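MOSUB1, transcription cofactor (Magnaporthe oryzae, PDB 4AGH) binds single-stranded DNA and, as a member of the PC4 family, probably acts as a transcription coactivator in the nucleus. Local coordinates at the interface of chains A and B. Sequence-based numbering; all coordinates share one arbitrary frame. Chains: chain A/B, MOSUB1, transcription cofactor.

The interface of chains A and B. Residues chain A 49, 57, 59, 94; chain B 100, 103-104, 107.
A:Trp49 turns its indole toward the partner helix with CG anti to the carbonyl carbon (chi1 -66°), and B:Ile104 meets it with CG1 beside the backbone N (chi1 -68°) and CG2 anti to that N. The two branches of B:Ile104 thus serve different partners. CG1 of B:Ile104 lies over the face of the six-membered ring of A:Trp49, 3.9 Å from its centroid and nearer the rim, as a CH-pi contact. CD1 of B:Ile104 reaches CG1 of A:Val57 at 3.9 Å, crossing it at about a right angle. CG2 of B:Ile104 points to the phenol tip of A:Tyr94, 3.3 Å from OH. A:Tyr94 comes from the helix of its own chain, so B:Ile104 is wedged between the sheet and the helix of chain A.

One turn of the helix back, B:Ala100 places CB 4.0 Å from CB of A:Trp49. CB of B:Ala103 comes in at a tilt over the rim of the pyrrole ring, on the face that B:Ile104 covers, 3.4 Å from NE1 of A:Trp49. The short alanine side chains probably let the indole lie close to the helix. Further along, the methylene CG of B:Glu107 touches CD1 of A:Ile59 at 3.3 Å. The carboxylate points away from that methyl.

Mainly through carbon atoms, helix 91-110 of chain B packs against strands 47-50 and 55-62 and beside helix 91-110 of chain A. The contact and its two-fold twin probably help hold the dimer, as expected for the PC4 family.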
# COMPACT_ATOMS: atom_id res chain seq x y z
N TRP A 49 2.36 11.28 -4.30
CA TRP A 49 1.11 11.30 -5.03
C TRP A 49 -0.02 11.20 -4.00
O TRP A 49 0.09 10.45 -3.04
CB TRP A 49 1.03 10.10 -5.99
CG TRP A 49 2.05 10.15 -7.09
CD1 TRP A 49 1.85 10.59 -8.37
CD2 TRP A 49 3.43 9.76 -7.01
NE1 TRP A 49 3.02 10.50 -9.09
CE2 TRP A 49 4.00 9.99 -8.28
CE3 TRP A 49 4.23 9.24 -5.99
CZ2 TRP A 49 5.35 9.71 -8.55
CZ3 TRP A 49 5.56 8.97 -6.26
CH2 TRP A 49 6.11 9.21 -7.53
N VAL A 57 1.00 8.41 -1.29
CA VAL A 57 2.05 7.42 -1.55
C VAL A 57 3.28 8.21 -2.01
O VAL A 57 3.18 9.04 -2.90
CB VAL A 57 1.64 6.39 -2.61
CG1 VAL A 57 2.76 5.38 -2.81
CG2 VAL A 57 0.38 5.67 -2.16
N ILE A 59 7.93 8.32 -2.19
CA ILE A 59 9.16 7.54 -2.19
C ILE A 59 10.21 8.29 -1.41
O ILE A 59 10.50 9.46 -1.71
CB ILE A 59 9.67 7.30 -3.62
CG1 ILE A 59 8.63 6.50 -4.42
CG2 ILE A 59 10.99 6.54 -3.59
CD1 ILE A 59 8.89 6.53 -5.91
N TYR A 94 7.18 -3.92 -2.62
CA TYR A 94 6.35 -3.18 -3.56
C TYR A 94 6.17 -3.97 -4.86
O TYR A 94 5.05 -4.08 -5.38
CB TYR A 94 6.92 -1.79 -3.83
CG TYR A 94 6.22 -1.03 -4.93
CD1 TYR A 94 4.98 -0.44 -4.71
CD2 TYR A 94 6.81 -0.88 -6.17
CE1 TYR A 94 4.34 0.26 -5.70
CE2 TYR A 94 6.18 -0.17 -7.18
CZ TYR A 94 4.95 0.40 -6.94
OH TYR A 94 4.32 1.10 -7.94
N ALA B 100 -1.70 5.96 -9.88
CA ALA B 100 -0.38 6.54 -9.64
C ALA B 100 0.79 5.59 -9.91
O ALA B 100 1.93 6.02 -10.04
CB ALA B 100 -0.28 7.05 -8.20
N ALA B 103 3.51 6.24 -12.59
CA ALA B 103 4.42 7.32 -12.23
C ALA B 103 5.38 6.90 -11.11
O ALA B 103 6.56 7.28 -11.11
CB ALA B 103 3.64 8.57 -11.81
N ILE B 104 4.87 6.13 -10.16
CA ILE B 104 5.69 5.59 -9.08
C ILE B 104 6.75 4.68 -9.67
O ILE B 104 7.93 4.77 -9.31
CB ILE B 104 4.84 4.78 -8.09
CG1 ILE B 104 3.90 5.71 -7.34
CG2 ILE B 104 5.74 4.00 -7.13
CD1 ILE B 104 2.76 4.96 -6.64
N GLU B 107 9.52 6.61 -11.41
CA GLU B 107 10.44 7.19 -10.43
C GLU B 107 11.41 6.13 -9.91
O GLU B 107 12.61 6.37 -9.78
CB GLU B 107 9.66 7.80 -9.26
CG GLU B 107 10.57 8.30 -8.13
CD GLU B 107 11.29 9.61 -8.45
OE1 GLU B 107 10.79 10.41 -9.28
OE2 GLU B 107 12.36 9.85 -7.87